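Local coordinates for protein aromatic-amino-acid:2-oxoglutarate transaminase (Candida albicans, PDB 6HND) that probably transfers amino groups from aromatic amino acids, and perhaps 2-aminoadipate, to 2-oxo acids, using pyridoxal 5'-phosphate as its cofactor, at residues P433-L445 with R485-N497. Numbering follows the deposited sequence.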
ATOM      1  N   PRO B 433       2.482 -22.777  23.991  1.00 38.28           N
ATOM      2  CA  PRO B 433       3.103 -22.307  22.750  1.00 38.97           C
ATOM      3  C   PRO B 433       4.614 -22.112  22.905  1.00 37.51           C
ATOM      4  O   PRO B 433       5.037 -21.688  23.959  1.00 34.19           O
ATOM      5  CB  PRO B 433       2.459 -20.945  22.521  1.00 40.48           C
ATOM      6  CG  PRO B 433       2.192 -20.448  23.949  1.00 40.54           C
ATOM      7  CD  PRO B 433       1.744 -21.700  24.672  1.00 40.10           C
ATOM      8  N   LYS B 434       5.368 -22.417  21.845  1.00 41.41           N
ATOM      9  CA  LYS B 434       6.847 -22.332  21.804  1.00 40.16           C
ATOM     10  C   LYS B 434       7.267 -20.983  21.252  1.00 40.15           C
ATOM     11  O   LYS B 434       8.465 -20.646  21.396  1.00 43.10           O
ATOM     12  CB  LYS B 434       7.426 -23.456  20.952  1.00 48.70           C
ATOM     13  CG  LYS B 434       7.189 -24.851  21.508  1.00 47.62           C
ATOM     14  CD  LYS B 434       8.233 -25.847  21.089  1.00 50.13           C
ATOM     15  CE  LYS B 434       7.679 -27.185  20.632  1.00 50.26           C
ATOM     16  NZ  LYS B 434       6.450 -27.594  21.342  1.00 46.04           N
ATOM     17  N   ALA B 435       6.324 -20.207  20.706  1.00 40.56           N
ATOM     18  CA  ALA B 435       6.634 -18.855  20.188  1.00 40.31           C
ATOM     19  C   ALA B 435       5.369 -18.031  20.035  1.00 37.79           C
ATOM     20  O   ALA B 435       4.279 -18.630  19.942  1.00 38.26           O
ATOM     21  CB  ALA B 435       7.381 -18.962  18.885  1.00 43.48           C
ATOM     22  N   GLY B 436       5.536 -16.707  20.044  1.00 39.87           N
ATOM     23  CA  GLY B 436       4.527 -15.723  19.599  1.00 39.26           C
ATOM     24  C   GLY B 436       3.613 -15.240  20.715  1.00 38.76           C
ATOM     25  O   GLY B 436       4.110 -15.036  21.848  1.00 34.76           O
ATOM     26  N   MET B 437       2.333 -15.030  20.388  1.00 37.60           N
ATOM     27  CA  MET B 437       1.378 -14.270  21.231  1.00 37.44           C
ATOM     28  C   MET B 437       0.054 -15.030  21.426  1.00 37.31           C
ATOM     29  O   MET B 437      -0.865 -14.440  22.068  1.00 36.42           O
ATOM     30  CB  MET B 437       1.115 -12.880  20.632  1.00 38.25           C
ATOM     31  CG  MET B 437       0.584 -12.884  19.192  1.00 43.29           C
ATOM     32  SD  MET B 437       0.078 -11.244  18.564  1.00 47.41           S
ATOM     33  CE  MET B 437       1.569 -10.294  18.846  1.00 47.89           C
ATOM     34  N   PHE B 438      -0.072 -16.272  20.935  1.00 36.93           N
ATOM     35  CA  PHE B 438      -1.366 -17.015  20.937  1.00 37.24           C
ATOM     36  C   PHE B 438      -1.281 -18.298  21.784  1.00 36.37           C
ATOM     37  O   PHE B 438      -0.248 -18.984  21.799  1.00 34.83           O
ATOM     38  CB  PHE B 438      -1.840 -17.312  19.509  1.00 36.51           C
ATOM     39  CG  PHE B 438      -2.102 -16.081  18.670  1.00 37.68           C
ATOM     40  CD1 PHE B 438      -2.930 -15.070  19.126  1.00 36.91           C
ATOM     41  CD2 PHE B 438      -1.540 -15.953  17.409  1.00 39.35           C
ATOM     42  CE1 PHE B 438      -3.151 -13.942  18.364  1.00 40.80           C
ATOM     43  CE2 PHE B 438      -1.749 -14.818  16.652  1.00 39.79           C
ATOM     44  CZ  PHE B 438      -2.542 -13.807  17.136  1.00 41.59           C
ATOM     45  N   VAL B 439      -2.378 -18.591  22.491  1.00 40.31           N
ATOM     46  CA  VAL B 439      -2.610 -19.843  23.269  1.00 37.93           C
ATOM     47  C   VAL B 439      -3.856 -20.546  22.736  1.00 36.19           C
ATOM     48  O   VAL B 439      -4.929 -19.896  22.700  1.00 37.64           O
ATOM     49  CB  VAL B 439      -2.780 -19.556  24.760  1.00 37.24           C
ATOM     50  CG1 VAL B 439      -3.045 -20.841  25.518  1.00 38.28           C
ATOM     51  CG2 VAL B 439      -1.570 -18.853  25.342  1.00 42.19           C
ATOM     52  N   THR B 440      -3.740 -21.822  22.371  1.00 33.65           N
ATOM     53  CA  THR B 440      -4.911 -22.715  22.189  1.00 36.91           C
ATOM     54  C   THR B 440      -5.465 -23.112  23.569  1.00 38.21           C
ATOM     55  O   THR B 440      -4.739 -23.751  24.401  1.00 32.45           O
ATOM     56  CB  THR B 440      -4.615 -23.963  21.348  1.00 38.84           C
ATOM     57  OG1 THR B 440      -4.231 -23.541  20.046  1.00 43.76           O
ATOM     58  CG2 THR B 440      -5.821 -24.866  21.214  1.00 39.81           C
ATOM     59  N   PHE B 441      -6.729 -22.761  23.783  1.00 36.91           N
ATOM     60  CA  PHE B 441      -7.495 -23.041  25.022  1.00 37.21           C
ATOM     61  C   PHE B 441      -8.586 -24.032  24.644  1.00 36.12           C
ATOM     62  O   PHE B 441      -9.578 -23.620  24.006  1.00 36.73           O
ATOM     63  CB  PHE B 441      -8.053 -21.739  25.592  1.00 34.66           C
ATOM     64  CG  PHE B 441      -8.758 -21.858  26.912  1.00 35.58           C
ATOM     65  CD1 PHE B 441      -8.042 -22.025  28.081  1.00 37.38           C
ATOM     66  CD2 PHE B 441     -10.134 -21.717  26.999  1.00 36.63           C
ATOM     67  CE1 PHE B 441      -8.689 -22.089  29.308  1.00 39.53           C
ATOM     68  CE2 PHE B 441     -10.783 -21.806  28.219  1.00 37.60           C
ATOM     69  CZ  PHE B 441     -10.056 -21.958  29.374  1.00 39.71           C
ATOM     70  N   LYS B 442      -8.367 -25.289  25.007  1.00 36.72           N
ATOM     71  CA  LYS B 442      -9.238 -26.434  24.671  1.00 39.46           C
ATOM     72  C   LYS B 442     -10.393 -26.511  25.666  1.00 39.72           C
ATOM     73  O   LYS B 442     -10.204 -26.251  26.867  1.00 35.77           O
ATOM     74  CB  LYS B 442      -8.397 -27.709  24.642  1.00 45.72           C
ATOM     75  CG  LYS B 442      -7.431 -27.784  23.465  1.00 51.19           C
ATOM     76  CD  LYS B 442      -6.913 -29.168  23.173  1.00 58.87           C
ATOM     77  CE  LYS B 442      -5.623 -29.459  23.908  1.00 64.04           C
ATOM     78  NZ  LYS B 442      -4.874 -30.563  23.266  1.00 67.49           N
ATOM     79  N   ILE B 443     -11.563 -26.828  25.139  1.00 39.09           N
ATOM     80  CA  ILE B 443     -12.808 -27.092  25.897  1.00 37.51           C
ATOM     81  C   ILE B 443     -13.112 -28.580  25.729  1.00 38.14           C
ATOM     82  O   ILE B 443     -13.438 -28.978  24.574  1.00 36.68           O
ATOM     83  CB  ILE B 443     -13.951 -26.222  25.342  1.00 37.02           C
ATOM     84  CG1 ILE B 443     -13.549 -24.751  25.186  1.00 36.84           C
ATOM     85  CG2 ILE B 443     -15.197 -26.414  26.192  1.00 38.00           C
ATOM     86  CD1 ILE B 443     -12.979 -24.105  26.434  1.00 38.51           C
ATOM     87  N   ASN B 444     -12.997 -29.348  26.816  1.00 38.03           N
ATOM     88  CA  ASN B 444     -13.242 -30.816  26.859  1.00 42.88           C
ATOM     89  C   ASN B 444     -14.767 -31.040  26.906  1.00 42.36           C
ATOM     90  O   ASN B 444     -15.289 -31.613  27.898  1.00 36.01           O
ATOM     91  CB  ASN B 444     -12.395 -31.502  27.952  1.00 41.70           C
ATOM     92  CG  ASN B 444     -10.896 -31.309  27.721  1.00 53.19           C
ATOM     93  OD1 ASN B 444     -10.434 -31.218  26.570  1.00 52.10           O
ATOM     94  ND2 ASN B 444     -10.102 -31.243  28.790  1.00 40.96           N
ATOM     95  N   LEU B 445     -15.462 -30.674  25.826  1.00 39.72           N
ATOM     96  CA  LEU B 445     -16.893 -31.052  25.659  1.00 43.31           C
ATOM     97  C   LEU B 445     -16.975 -32.573  25.580  1.00 41.92           C
ATOM     98  O   LEU B 445     -16.074 -33.203  25.045  1.00 37.50           O
ATOM     99  CB  LEU B 445     -17.491 -30.413  24.397  1.00 39.22           C
ATOM    100  CG  LEU B 445     -17.500 -28.894  24.384  1.00 37.47           C
ATOM    101  CD1 LEU B 445     -17.811 -28.377  23.004  1.00 44.06           C
ATOM    102  CD2 LEU B 445     -18.469 -28.349  25.397  1.00 39.93           C
ATOM    103  N   ARG B 485     -12.602 -30.551  15.585  1.00 33.28           N
ATOM    104  CA  ARG B 485     -11.396 -30.013  16.270  1.00 31.95           C
ATOM    105  C   ARG B 485     -11.576 -28.529  16.603  1.00 33.30           C
ATOM    106  O   ARG B 485     -10.581 -27.874  17.014  1.00 35.34           O
ATOM    107  CB  ARG B 485     -10.183 -30.323  15.395  1.00 35.26           C
ATOM    108  CG  ARG B 485      -9.933 -31.816  15.287  1.00 33.89           C
ATOM    109  CD  ARG B 485      -8.779 -32.150  14.388  1.00 36.92           C
ATOM    110  NE  ARG B 485      -9.091 -31.783  13.025  1.00 37.16           N
ATOM    111  CZ  ARG B 485      -9.958 -32.398  12.237  1.00 37.83           C
ATOM    112  NH1 ARG B 485     -10.642 -33.448  12.663  1.00 38.75           N
ATOM    113  NH2 ARG B 485     -10.154 -31.942  11.012  1.00 40.83           N
ATOM    114  N   SER B 486     -12.806 -28.023  16.498  1.00 35.49           N
ATOM    115  CA  SER B 486     -13.149 -26.585  16.646  1.00 37.30           C
ATOM    116  C   SER B 486     -13.431 -26.265  18.109  1.00 35.97           C
ATOM    117  O   SER B 486     -13.773 -25.093  18.386  1.00 37.89           O
ATOM    118  CB  SER B 486     -14.318 -26.216  15.792  1.00 41.38           C
ATOM    119  OG  SER B 486     -13.932 -26.212  14.434  1.00 45.72           O
ATOM    120  N   ASN B 487     -13.254 -27.250  18.998  1.00 34.82           N
ATOM    121  CA  ASN B 487     -13.559 -27.111  20.454  1.00 35.44           C
ATOM    122  C   ASN B 487     -12.441 -26.333  21.163  1.00 31.95           C
ATOM    123  O   ASN B 487     -11.880 -26.831  22.145  1.00 30.62           O
ATOM    124  CB  ASN B 487     -13.813 -28.474  21.108  1.00 37.71           C
ATOM    125  CG  ASN B 487     -12.645 -29.432  20.962  1.00 38.77           C
ATOM    126  OD1 ASN B 487     -11.994 -29.478  19.907  1.00 35.86           O
ATOM    127  ND2 ASN B 487     -12.359 -30.157  22.037  1.00 31.13           N
ATOM    128  N   PHE B 488     -12.130 -25.121  20.717  1.00 31.88           N
ATOM    129  CA  PHE B 488     -11.089 -24.314  21.397  1.00 33.96           C
ATOM    130  C   PHE B 488     -11.346 -22.836  21.160  1.00 33.81           C
ATOM    131  O   PHE B 488     -11.954 -22.494  20.154  1.00 39.61           O
ATOM    132  CB  PHE B 488      -9.669 -24.701  20.968  1.00 30.66           C
ATOM    133  CG  PHE B 488      -9.284 -24.376  19.549  1.00 30.31           C
ATOM    134  CD1 PHE B 488      -9.514 -25.283  18.526  1.00 35.23           C
ATOM    135  CD2 PHE B 488      -8.627 -23.198  19.245  1.00 32.94           C
ATOM    136  CE1 PHE B 488      -9.094 -25.007  17.229  1.00 37.33           C
ATOM    137  CE2 PHE B 488      -8.250 -22.900  17.943  1.00 34.35           C
ATOM    138  CZ  PHE B 488      -8.493 -23.800  16.935  1.00 36.39           C
ATOM    139  N   PHE B 489     -10.835 -22.016  22.064  1.00 34.08           N
ATOM    140  CA  PHE B 489     -10.692 -20.558  21.874  1.00 34.92           C
ATOM    141  C   PHE B 489      -9.208 -20.233  21.728  1.00 34.98           C
ATOM    142  O   PHE B 489      -8.388 -20.864  22.397  1.00 34.95           O
ATOM    143  CB  PHE B 489     -11.302 -19.804  23.048  1.00 34.04           C
ATOM    144  CG  PHE B 489     -12.762 -20.071  23.252  1.00 35.35           C
ATOM    145  CD1 PHE B 489     -13.706 -19.538  22.382  1.00 33.98           C
ATOM    146  CD2 PHE B 489     -13.196 -20.814  24.341  1.00 37.50           C
ATOM    147  CE1 PHE B 489     -15.057 -19.788  22.570  1.00 35.74           C
ATOM    148  CE2 PHE B 489     -14.550 -21.089  24.511  1.00 37.44           C
ATOM    149  CZ  PHE B 489     -15.474 -20.573  23.629  1.00 37.82           C
ATOM    150  N   ARG B 490      -8.891 -19.287  20.840  1.00 37.46           N
ATOM    151  CA  ARG B 490      -7.538 -18.700  20.735  1.00 35.39           C
ATOM    152  C   ARG B 490      -7.490 -17.557  21.730  1.00 35.30           C
ATOM    153  O   ARG B 490      -8.404 -16.695  21.681  1.00 32.44           O
ATOM    154  CB  ARG B 490      -7.235 -18.160  19.333  1.00 35.98           C
ATOM    155  CG  ARG B 490      -5.799 -17.670  19.165  1.00 35.06           C
ATOM    156  CD  ARG B 490      -5.621 -16.878  17.885  1.00 34.78           C
ATOM    157  NE  ARG B 490      -6.180 -15.551  18.031  1.00 35.79           N
ATOM    158  CZ  ARG B 490      -6.198 -14.628  17.096  1.00 34.48           C
ATOM    159  NH1 ARG B 490      -5.670 -14.873  15.911  1.00 36.41           N
ATOM    160  NH2 ARG B 490      -6.753 -13.456  17.341  1.00 35.35           N
ATOM    161  N   LEU B 491      -6.424 -17.515  22.518  1.00 36.86           N
ATOM    162  CA  LEU B 491      -6.184 -16.447  23.521  1.00 38.90           C
ATOM    163  C   LEU B 491      -4.961 -15.670  23.082  1.00 38.30           C
ATOM    164  O   LEU B 491      -4.010 -16.325  22.630  1.00 38.43           O
ATOM    165  CB  LEU B 491      -5.946 -17.076  24.893  1.00 41.42           C
ATOM    166  CG  LEU B 491      -6.949 -18.156  25.307  1.00 38.36           C
ATOM    167  CD1 LEU B 491      -6.523 -18.755  26.633  1.00 42.77           C
ATOM    168  CD2 LEU B 491      -8.349 -17.578  25.402  1.00 38.88           C
ATOM    169  N   CYS B 492      -5.020 -14.342  23.174  1.00 37.39           N
ATOM    170  CA  CYS B 492      -3.874 -13.454  22.918  1.00 41.32           C
ATOM    171  C   CYS B 492      -3.574 -12.595  24.154  1.00 39.55           C
ATOM    172  O   CYS B 492      -4.485 -11.867  24.594  1.00 42.09           O
ATOM    173  CB  CYS B 492      -4.116 -12.578  21.698  1.00 41.88           C
ATOM    174  SG  CYS B 492      -2.712 -11.477  21.400  1.00 42.15           S
ATOM    175  N   TYR B 493      -2.334 -12.677  24.647  1.00 38.97           N
ATOM    176  CA  TYR B 493      -1.812 -11.979  25.860  1.00 42.17           C
ATOM    177  C   TYR B 493      -0.924 -10.797  25.438  1.00 41.11           C
ATOM    178  O   TYR B 493      -0.099 -10.321  26.230  1.00 43.35           O
ATOM    179  CB  TYR B 493      -1.062 -12.968  26.763  1.00 39.49           C
ATOM    180  CG  TYR B 493      -0.114 -13.869  26.021  1.00 38.53           C
ATOM    181  CD1 TYR B 493       1.154 -13.423  25.677  1.00 41.53           C
ATOM    182  CD2 TYR B 493      -0.500 -15.124  25.590  1.00 38.83           C
ATOM    183  CE1 TYR B 493       2.034 -14.218  24.963  1.00 39.09           C
ATOM    184  CE2 TYR B 493       0.383 -15.954  24.910  1.00 38.92           C
ATOM    185  CZ  TYR B 493       1.647 -15.492  24.591  1.00 38.66           C
ATOM    186  OH  TYR B 493       2.503 -16.263  23.882  1.00 39.15           O
ATOM    187  N   ALA B 494      -1.072 -10.335  24.195  1.00 43.42           N
ATOM    188  CA  ALA B 494      -0.274  -9.221  23.640  1.00 44.70           C
ATOM    189  C   ALA B 494      -0.943  -7.889  23.985  1.00 40.26           C
ATOM    190  O   ALA B 494      -0.217  -6.900  24.101  1.00 41.73           O
ATOM    191  CB  ALA B 494      -0.105  -9.398  22.142  1.00 47.80           C
ATOM    192  N   LEU B 495      -2.267  -7.863  24.148  1.00 41.08           N
ATOM    193  CA  LEU B 495      -3.044  -6.596  24.200  1.00 46.40           C
ATOM    194  C   LEU B 495      -3.043  -6.038  25.635  1.00 46.31           C
ATOM    195  O   LEU B 495      -2.981  -4.813  25.800  1.00 49.04           O
ATOM    196  CB  LEU B 495      -4.472  -6.814  23.671  1.00 51.45           C
ATOM    197  CG  LEU B 495      -4.935  -5.845  22.569  1.00 59.11           C
ATOM    198  CD1 LEU B 495      -6.443  -5.806  22.486  1.00 59.91           C
ATOM    199  CD2 LEU B 495      -4.386  -4.417  22.736  1.00 60.33           C
ATOM    200  N   ALA B 496      -3.112  -6.895  26.645  1.00 44.67           N
ATOM    201  CA  ALA B 496      -3.299  -6.477  28.052  1.00 47.25           C
ATOM    202  C   ALA B 496      -2.305  -5.366  28.407  1.00 45.16           C
ATOM    203  O   ALA B 496      -1.184  -5.454  27.931  1.00 46.24           O
ATOM    204  CB  ALA B 496      -3.110  -7.682  28.938  1.00 48.52           C
ATOM    205  N   ASN B 497      -2.705  -4.410  29.250  1.00 45.50           N
ATOM    206  CA  ASN B 497      -1.881  -3.260  29.743  1.00 49.25           C
ATOM    207  C   ASN B 497      -0.932  -3.699  30.870  1.00 44.37           C
ATOM    208  O   ASN B 497       0.125  -3.072  31.017  1.00 49.48           O
ATOM    209  CB  ASN B 497      -2.748  -2.093  30.240  1.00 45.44           C
ATOM    210  CG  ASN B 497      -3.622  -1.514  29.151  1.00 46.92           C
ATOM    211  OD1 ASN B 497      -3.119  -0.981  28.165  1.00 51.42           O
ATOM    212  ND2 ASN B 497      -4.930  -1.629  29.298  1.00 42.96           N
TER
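Strands 438-443 and 488-492 are the antiparallel central pair of the small four-stranded sheet toward the C-terminal end of this aminotransferase of class I, and one face of the pair reaches the cofactor site. Val439 with Leu491 and Phe441 with Phe489 are its hydrogen-bonded pairs; Val439 N to Leu491 O measures 2.8 Å. On the cofactor side Phe438, which touches pyridoxal phosphate, carries the guanidinium of Arg490 flat on its ring, centres 4.0 Å apart and planes 9° apart. Arg490 CD lies over the same face, while Met437 CG backs the other. The arginine leaves the strand extended, CG anti to the backbone N (chi1 -175°), then bends at chi3 (76°), which lays its planar end on the ring. NH1 is hydrogen-bonded to Asn252 OD1, and NH2 to Ser42 O of the second subunit.

The opposite face, with Val439, Phe441, Phe489 and Leu491, is apolar. Leu491 CD1 packs 3.5 Å from Phe441 CB, and Ile443, at the strand end, brings CG1 to Phe489 CE2; bulky apolar side chains suit this face because helices 451-465 and 499-518 cover it. At one end, Asn487 extends the pairing beyond strand 488-492: its O accepts from Ile443 N, and its side-chain amide supplies the N-H that answers Ile443 O, ND2 lying 3.0 Å away and above the carbonyl plane. At the other, Met437 O lies over one face of the Tyr493 ring, toward its rim, and the phenol OH gives a weak bond to Gly436 O (2.9 Å).

Stacking leaves the in-plane N-H groups of Arg490 available for bonding, so one buried cation can join the cofactor-contacting phenylalanine, a cofactor-binding asparagine and the partner subunit.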